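Local coordinates for alpha-hemoglobin stabilizing protein (Homo sapiens, PDB 1Z8U) that acts as a chaperone of erythroid cells that binds free alpha-hemoglobin and protects it from precipitation and harmful aggregation, at residues K8-A13 / Q54-E59; K16-L21 / T76-F81; T39-W44 / P80-Y85. The protein carries 1 engineered substitution. All coordinates share one frame; numbering follows the deposited sequence.

How the interactions relate
From the N terminus, helix 5-23 supplies first 8-13 and then 16-21. Interaction 1 closes the loop back from 54-59, the link between helices 34-52 and 60-86; interaction 2 closes a longer one, joining 16-21 to 76-81 on helix 60-86. The two cross along the sequence, and interaction 1 also crosses interaction 3, which pairs 39-44 with 80-85. Interactions 2 and 3 end on the same stretch of helix 60-86, sharing P80 and F81, and they touch where L21 and F18 pack on W44 and A78 packs on V41. Together they tie all three helices side by side, while interaction 1, about 18 Å from interaction 2 between centres, lies at one end of the bundle, joining the 54-59 loop to helix 5-23.

Interaction 1: residues K8-A13 / Q54-E59; sequences KDLISA and QQVTGE
L10 and V56 bring the two backbones nearest, their CA atoms 7.3 Å apart, where the helical turn 8-13 runs beside the irregular chain of 54-59. The side chain of L10 bridges this gap and carries nearly all of the contact. With CG anti to the backbone N (chi1 -159°), its isobutyl group projects from the helix toward the loop, and the CD2 methyl comes down over the face of the peptide unit joining Q55 to V56. CD2 lies 3.2 Å from the carbonyl C of Q55 and 3.3 Å from the backbone N of V56, almost straight above the peptide plane, which makes this a tight van der Waals fit.

Beside this peptide, Q55 presents its CB to both branches of the leucine, 3.3 Å from L10 CD2 and 3.8 Å from L10 CD1, and the two side chains cross at about a right angle. The Q55 chain then bends at CB-CG (chi2 -60°) and carries its amide away from the helix, leaving only the aliphatic root in the contact. The segment 54-59 is the connection between the second and third helices of a three-helix bundle, and here it is pressed against the first; at its end E59 occupies the N-cap position ahead of helix 60-86. The same loop is held to helix 5-23 by a hydrogen bond between T57 O and N7 ND2, while L10 also packs on Y52 of helix 34-52. V56 adds a looser apolar touch, CG1 to L10 CD2 at 4.2 Å, and lies against A66 and L67 of helix 60-86.

Interaction 2: residues K16-L21 / T76-F81; sequences KEFSVL and TLANPF
S19 and L77 mark the closest backbone approach, CA to CA 7.2 Å, between two helical segments that run nearly parallel, their axes 10.5 Å apart at an angle of 14°. F18 sends its ring across this space, CG lying anti to the backbone N (chi1 -170°), and it slides past the L77 side chain in the opposite direction. The meeting is along the rim of the ring: L77 CB lies in the ring plane at the edge, 4.0 Å from F18 CD2, and the CD2 methyl of L77 reaches the same ring atom at 3.9 Å. One carbon further round, F18 CE2 stands 4.1 Å from A78 CB and slightly nearer, 4.0 Å, to the backbone N of A78, so the aromatic edge lies along both the side chains and the main chain of the facing helix.

These are the first and third helices of an up-down-up three-helix bundle, which is why they point the same way; helix 34-52 closes over the groove between them. From that helix Y48 meets F18 edge-to-face, and M45 packs on both F18 and A78. Were F18 cut back to an alanine, L77 and A78 would probably lose the ring edge they lie against, a gap would open between the helices, and Y48 would be left without its aromatic partner.

The same CD2 methyl of L77 also presses on S19 OG at 3.1 Å, a close contact of a hydroxyl with a methyl. The hydroxyl is already engaged by a hydrogen bond with L15 O, one turn back in its own helix. Just beyond, P80 lacks an N-H for the preceding turn, and helix 60-86 is kinked there.

Interaction 3: residues T39-W44 / P80-Y85; sequences TVVEDW and PFLAKY
The antiparallel neighbours of the three-helix bundle, helices 34-52 and 60-86, meet here through V41 and W44 on the one and F81 and L82 on the other. The axes of the two short segments come within 11.8 Å of each other with their directions 162° apart, and V41 and L82 have the nearest CA atoms, 8.6 Å apart. That spacing is bridged entirely by apolar side chains.

V41 is the centre of the contact. Its CG2 methyl, anti to the carbonyl carbon, points across to helix 60-86 and touches two consecutive residues there: F81 through the ring atom CE2, at 3.8 Å, and L82 through the CD2 methyl, at 4.0 Å. In F81, CG anti to the backbone N (chi1 180°) carries the phenyl ring out from its helix toward 39-44. The F81 and V41 side chains slide past each other in opposite directions, and the methyl meets the ring obliquely. L82 starts from a less direct position, and its CD2 branch, rather than the extended CD1, turns in to reach V41 CG2.

The six-membered part of the W44 indole closes one side of this group. F81 CZ lies near the plane of the indole, beyond its edge, and the two rings are inclined by about 60°. The CG1 methyl of V40, in the same helix, lies over the rim of one face of the indole. W44 also meets side chains of the other protein chain in the assembly, and D43 forms a hydrogen bond with that chain, so this part of helix 34-52 serves both the bundle interior and the partner protein, probably alpha-hemoglobin. F81 also packs on L22 of helix 5-23 and M37 of helix 34-52. The indole and phenyl rings themselves make only a loose touch, W44 CZ3 to F81 CZ at 4.5 Å.

Interaction 1: residues K8-A13 / Q54-E59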
# COMPACT_ATOMS: atom_id res chain seq x y z
N LYS A 8 3.28 -21.79 -13.60
CA LYS A 8 3.64 -21.07 -14.81
C LYS A 8 2.68 -19.90 -15.04
O LYS A 8 3.09 -18.79 -15.37
CB LYS A 8 3.61 -22.00 -16.03
CG LYS A 8 4.07 -21.36 -17.34
CD LYS A 8 5.55 -20.98 -17.31
CE LYS A 8 6.47 -22.20 -17.43
NZ LYS A 8 6.51 -22.79 -18.79
N ASP A 9 1.39 -20.17 -14.85
CA ASP A 9 0.36 -19.16 -15.03
C ASP A 9 0.24 -18.27 -13.79
O ASP A 9 -0.03 -17.07 -13.90
CB ASP A 9 -0.98 -19.85 -15.32
CG ASP A 9 -0.91 -20.76 -16.54
OD1 ASP A 9 -0.63 -20.25 -17.65
OD2 ASP A 9 -1.13 -21.98 -16.39
N LEU A 10 0.45 -18.86 -12.62
CA LEU A 10 0.40 -18.14 -11.36
C LEU A 10 1.34 -16.93 -11.46
O LEU A 10 0.97 -15.80 -11.16
CB LEU A 10 0.85 -19.06 -10.22
CG LEU A 10 0.46 -18.73 -8.79
CD1 LEU A 10 -1.04 -18.98 -8.61
CD2 LEU A 10 1.26 -19.60 -7.82
N ILE A 11 2.57 -17.20 -11.90
CA ILE A 11 3.58 -16.16 -12.06
C ILE A 11 3.13 -15.12 -13.09
O ILE A 11 3.48 -13.94 -13.01
CB ILE A 11 4.92 -16.78 -12.52
CG1 ILE A 11 5.41 -17.78 -11.47
CG2 ILE A 11 5.96 -15.70 -12.75
CD1 ILE A 11 6.71 -18.48 -11.83
N SER A 12 2.33 -15.57 -14.06
CA SER A 12 1.84 -14.67 -15.10
C SER A 12 0.77 -13.74 -14.53
O SER A 12 0.69 -12.57 -14.89
CB SER A 12 1.27 -15.49 -16.26
OG SER A 12 1.17 -14.69 -17.44
N ALA A 13 -0.05 -14.29 -13.63
CA ALA A 13 -1.13 -13.54 -12.97
C ALA A 13 -0.59 -12.39 -12.13
O ALA A 13 -1.06 -11.26 -12.24
CB ALA A 13 -1.96 -14.47 -12.10
N GLN A 54 2.41 -18.86 -1.05
CA GLN A 54 1.38 -19.77 -0.56
C GLN A 54 0.58 -20.29 -1.75
O GLN A 54 -0.24 -21.18 -1.60
CB GLN A 54 0.43 -19.04 0.40
CG GLN A 54 1.11 -18.20 1.47
CD GLN A 54 2.20 -18.97 2.20
OE1 GLN A 54 1.97 -20.09 2.66
NE2 GLN A 54 3.37 -18.37 2.33
N GLN A 55 0.83 -19.73 -2.92
CA GLN A 55 0.12 -20.12 -4.13
C GLN A 55 0.93 -21.08 -5.00
O GLN A 55 0.36 -21.89 -5.73
CB GLN A 55 -0.25 -18.88 -4.94
CG GLN A 55 -1.07 -17.88 -4.14
CD GLN A 55 -2.37 -18.47 -3.64
OE1 GLN A 55 -2.96 -17.97 -2.68
NE2 GLN A 55 -2.84 -19.52 -4.29
N VAL A 56 2.26 -20.98 -4.94
CA VAL A 56 3.12 -21.86 -5.72
C VAL A 56 2.83 -23.29 -5.30
O VAL A 56 2.60 -23.58 -4.12
CB VAL A 56 4.62 -21.57 -5.49
CG1 VAL A 56 5.04 -20.36 -6.28
CG2 VAL A 56 4.90 -21.36 -4.01
N THR A 57 2.84 -24.19 -6.28
CA THR A 57 2.56 -25.59 -6.03
C THR A 57 3.70 -26.48 -6.52
O THR A 57 4.45 -26.11 -7.41
CB THR A 57 1.24 -26.02 -6.71
OG1 THR A 57 1.19 -27.45 -6.80
CG2 THR A 57 1.13 -25.42 -8.10
N GLY A 58 3.82 -27.66 -5.90
CA GLY A 58 4.86 -28.59 -6.29
C GLY A 58 5.79 -28.97 -5.15
O GLY A 58 5.41 -28.91 -3.97
N GLU A 59 7.01 -29.36 -5.51
CA GLU A 59 8.01 -29.76 -4.53
C GLU A 59 9.00 -28.62 -4.30
O GLU A 59 9.21 -27.78 -5.17
CB GLU A 59 8.77 -31.00 -5.04
CG GLU A 59 7.88 -32.15 -5.53
CD GLU A 59 7.04 -32.79 -4.43
OE1 GLU A 59 6.26 -33.72 -4.74
OE2 GLU A 59 7.16 -32.37 -3.26

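Interaction 2: residues K16-L21 / T76-F81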
# COMPACT_ATOMS: atom_id res chain seq x y z
N LYS A 16 0.49 -9.48 -14.09
CA LYS A 16 -0.56 -8.69 -14.71
C LYS A 16 -1.09 -7.80 -13.60
O LYS A 16 -1.23 -6.58 -13.76
CB LYS A 16 -1.68 -9.60 -15.24
CG LYS A 16 -2.65 -8.89 -16.17
CD LYS A 16 -3.70 -9.82 -16.75
CE LYS A 16 -4.55 -9.10 -17.78
NZ LYS A 16 -5.23 -7.89 -17.22
N GLU A 17 -1.36 -8.43 -12.46
CA GLU A 17 -1.85 -7.72 -11.28
C GLU A 17 -0.85 -6.64 -10.89
O GLU A 17 -1.23 -5.55 -10.48
CB GLU A 17 -2.05 -8.72 -10.13
CG GLU A 17 -3.06 -9.83 -10.44
CD GLU A 17 -3.01 -11.01 -9.47
OE1 GLU A 17 -3.82 -11.95 -9.63
OE2 GLU A 17 -2.17 -10.99 -8.55
N PHE A 18 0.43 -6.94 -11.04
CA PHE A 18 1.48 -5.99 -10.70
C PHE A 18 1.50 -4.79 -11.64
O PHE A 18 1.87 -3.68 -11.26
CB PHE A 18 2.85 -6.68 -10.73
CG PHE A 18 3.96 -5.84 -10.16
CD1 PHE A 18 3.99 -5.54 -8.80
CD2 PHE A 18 4.96 -5.34 -10.98
CE1 PHE A 18 4.99 -4.75 -8.27
CE2 PHE A 18 5.97 -4.55 -10.47
CZ PHE A 18 5.99 -4.25 -9.11
N SER A 19 1.08 -5.02 -12.89
CA SER A 19 1.07 -3.94 -13.87
C SER A 19 -0.09 -2.99 -13.66
O SER A 19 0.06 -1.78 -13.79
CB SER A 19 1.02 -4.51 -15.29
OG SER A 19 2.27 -5.07 -15.63
N VAL A 20 -1.26 -3.53 -13.33
CA VAL A 20 -2.40 -2.65 -13.09
C VAL A 20 -2.05 -1.80 -11.87
O VAL A 20 -2.42 -0.63 -11.78
CB VAL A 20 -3.71 -3.43 -12.85
CG1 VAL A 20 -3.52 -4.50 -11.82
CG2 VAL A 20 -4.78 -2.47 -12.40
N LEU A 21 -1.30 -2.40 -10.93
CA LEU A 21 -0.88 -1.68 -9.73
C LEU A 21 0.04 -0.56 -10.19
O LEU A 21 -0.19 0.62 -9.89
CB LEU A 21 -0.10 -2.61 -8.79
CG LEU A 21 -0.04 -2.31 -7.28
CD1 LEU A 21 1.38 -2.56 -6.77
CD2 LEU A 21 -0.46 -0.88 -6.98
N THR A 76 11.49 -6.67 -13.85
CA THR A 76 11.46 -6.26 -15.25
C THR A 76 10.36 -5.23 -15.53
O THR A 76 10.48 -4.41 -16.44
CB THR A 76 11.27 -7.48 -16.18
OG1 THR A 76 12.26 -8.47 -15.87
CG2 THR A 76 11.43 -7.07 -17.64
N LEU A 77 9.28 -5.29 -14.75
CA LEU A 77 8.19 -4.33 -14.90
C LEU A 77 8.49 -3.10 -14.07
O LEU A 77 8.27 -1.97 -14.50
CB LEU A 77 6.86 -4.95 -14.45
CG LEU A 77 6.14 -5.92 -15.39
CD1 LEU A 77 7.05 -7.09 -15.72
CD2 LEU A 77 4.87 -6.40 -14.73
N ALA A 78 9.00 -3.33 -12.86
CA ALA A 78 9.33 -2.26 -11.93
C ALA A 78 10.42 -1.33 -12.44
O ALA A 78 10.39 -0.13 -12.16
CB ALA A 78 9.75 -2.86 -10.59
N ASN A 79 11.38 -1.87 -13.18
CA ASN A 79 12.48 -1.09 -13.71
C ASN A 79 12.03 0.06 -14.61
O ASN A 79 12.49 1.19 -14.46
CB ASN A 79 13.46 -1.99 -14.46
CG ASN A 79 14.17 -2.96 -13.55
OD1 ASN A 79 14.78 -2.56 -12.55
ND2 ASN A 79 14.12 -4.24 -13.88
N PRO A 80 11.13 -0.22 -15.57
CA PRO A 80 10.67 0.86 -16.45
C PRO A 80 9.93 1.90 -15.61
O PRO A 80 10.02 3.10 -15.85
CB PRO A 80 9.74 0.13 -17.42
CG PRO A 80 10.34 -1.23 -17.50
CD PRO A 80 10.66 -1.53 -16.06
N PHE A 81 9.20 1.40 -14.60
CA PHE A 81 8.42 2.23 -13.68
C PHE A 81 9.35 3.17 -12.93
O PHE A 81 9.13 4.38 -12.90
CB PHE A 81 7.69 1.33 -12.68
CG PHE A 81 6.86 2.09 -11.67
CD1 PHE A 81 5.58 2.53 -11.99
CD2 PHE A 81 7.36 2.35 -10.40
CE1 PHE A 81 4.80 3.21 -11.05
CE2 PHE A 81 6.60 3.03 -9.45
CZ PHE A 81 5.32 3.46 -9.77

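Interaction 3: residues T39-W44 / P80-Y85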
# COMPACT_ATOMS: atom_id res chain seq x y z
N THR A 39 11.83 1.96 -1.88
CA THR A 39 11.37 1.23 -0.71
C THR A 39 9.93 0.79 -0.95
O THR A 39 9.61 -0.39 -0.82
CB THR A 39 11.44 2.11 0.54
OG1 THR A 39 12.81 2.46 0.79
CG2 THR A 39 10.89 1.38 1.76
N VAL A 40 9.06 1.73 -1.33
CA VAL A 40 7.66 1.41 -1.59
C VAL A 40 7.55 0.24 -2.55
O VAL A 40 6.94 -0.78 -2.24
CB VAL A 40 6.89 2.61 -2.21
CG1 VAL A 40 5.63 2.12 -2.86
CG2 VAL A 40 6.53 3.61 -1.14
N VAL A 41 8.15 0.39 -3.74
CA VAL A 41 8.10 -0.67 -4.75
C VAL A 41 8.65 -2.00 -4.25
O VAL A 41 8.05 -3.04 -4.48
CB VAL A 41 8.84 -0.26 -6.06
CG1 VAL A 41 8.78 -1.39 -7.10
CG2 VAL A 41 8.21 1.00 -6.64
N GLU A 42 9.77 -1.98 -3.54
CA GLU A 42 10.30 -3.24 -3.04
C GLU A 42 9.32 -3.87 -2.06
O GLU A 42 9.22 -5.09 -2.00
CB GLU A 42 11.66 -3.06 -2.38
CG GLU A 42 12.74 -3.99 -2.96
CD GLU A 42 12.54 -5.47 -2.61
OE1 GLU A 42 13.30 -6.31 -3.14
OE2 GLU A 42 11.64 -5.77 -1.81
N ASP A 43 8.59 -3.04 -1.30
CA ASP A 43 7.60 -3.57 -0.37
C ASP A 43 6.49 -4.23 -1.19
O ASP A 43 6.00 -5.31 -0.84
CB ASP A 43 7.01 -2.47 0.51
CG ASP A 43 7.92 -2.09 1.66
OD1 ASP A 43 7.61 -1.12 2.38
OD2 ASP A 43 8.95 -2.76 1.87
N TRP A 44 6.11 -3.59 -2.29
CA TRP A 44 5.09 -4.14 -3.16
C TRP A 44 5.55 -5.47 -3.75
O TRP A 44 4.74 -6.38 -3.92
CB TRP A 44 4.77 -3.18 -4.29
CG TRP A 44 4.07 -1.94 -3.84
CD1 TRP A 44 3.37 -1.76 -2.68
CD2 TRP A 44 3.93 -0.72 -4.58
NE1 TRP A 44 2.80 -0.51 -2.66
CE2 TRP A 44 3.13 0.15 -3.81
CE3 TRP A 44 4.40 -0.28 -5.83
CZ2 TRP A 44 2.80 1.44 -4.24
CZ3 TRP A 44 4.07 1.00 -6.26
CH2 TRP A 44 3.28 1.85 -5.47
N PRO A 80 11.13 -0.22 -15.57
CA PRO A 80 10.67 0.86 -16.45
C PRO A 80 9.93 1.90 -15.61
O PRO A 80 10.02 3.10 -15.85
CB PRO A 80 9.74 0.13 -17.42
CG PRO A 80 10.34 -1.23 -17.50
CD PRO A 80 10.66 -1.53 -16.06
N PHE A 81 9.20 1.40 -14.60
CA PHE A 81 8.42 2.23 -13.68
C PHE A 81 9.35 3.17 -12.93
O PHE A 81 9.13 4.38 -12.90
CB PHE A 81 7.69 1.33 -12.68
CG PHE A 81 6.86 2.09 -11.67
CD1 PHE A 81 5.58 2.53 -11.99
CD2 PHE A 81 7.36 2.35 -10.40
CE1 PHE A 81 4.80 3.21 -11.05
CE2 PHE A 81 6.60 3.03 -9.45
CZ PHE A 81 5.32 3.46 -9.77
N LEU A 82 10.38 2.61 -12.31
CA LEU A 82 11.33 3.41 -11.55
C LEU A 82 11.99 4.46 -12.44
O LEU A 82 12.22 5.59 -12.02
CB LEU A 82 12.40 2.52 -10.93
CG LEU A 82 11.96 1.55 -9.83
CD1 LEU A 82 13.14 0.68 -9.42
CD2 LEU A 82 11.42 2.33 -8.63
N ALA A 83 12.31 4.07 -13.67
CA ALA A 83 12.96 4.97 -14.62
C ALA A 83 12.06 6.14 -14.98
O ALA A 83 12.48 7.30 -14.95
CB ALA A 83 13.35 4.20 -15.88
N LYS A 84 10.81 5.84 -15.34
CA LYS A 84 9.88 6.89 -15.70
C LYS A 84 9.72 7.83 -14.50
O LYS A 84 9.77 9.05 -14.66
CB LYS A 84 8.52 6.31 -16.10
CG LYS A 84 7.59 7.35 -16.70
CD LYS A 84 6.19 6.80 -16.96
CE LYS A 84 5.26 7.90 -17.47
NZ LYS A 84 3.85 7.43 -17.59
N TYR A 85 9.54 7.26 -13.31
CA TYR A 85 9.39 8.06 -12.11
C TYR A 85 10.68 8.81 -11.81
O TYR A 85 10.66 9.92 -11.29
CB TYR A 85 9.03 7.19 -10.90
CG TYR A 85 8.82 7.98 -9.63
CD1 TYR A 85 9.84 8.13 -8.69
CD2 TYR A 85 7.60 8.61 -9.38
CE1 TYR A 85 9.65 8.88 -7.53
CE2 TYR A 85 7.40 9.36 -8.23
CZ TYR A 85 8.42 9.50 -7.31
OH TYR A 85 8.21 10.26 -6.17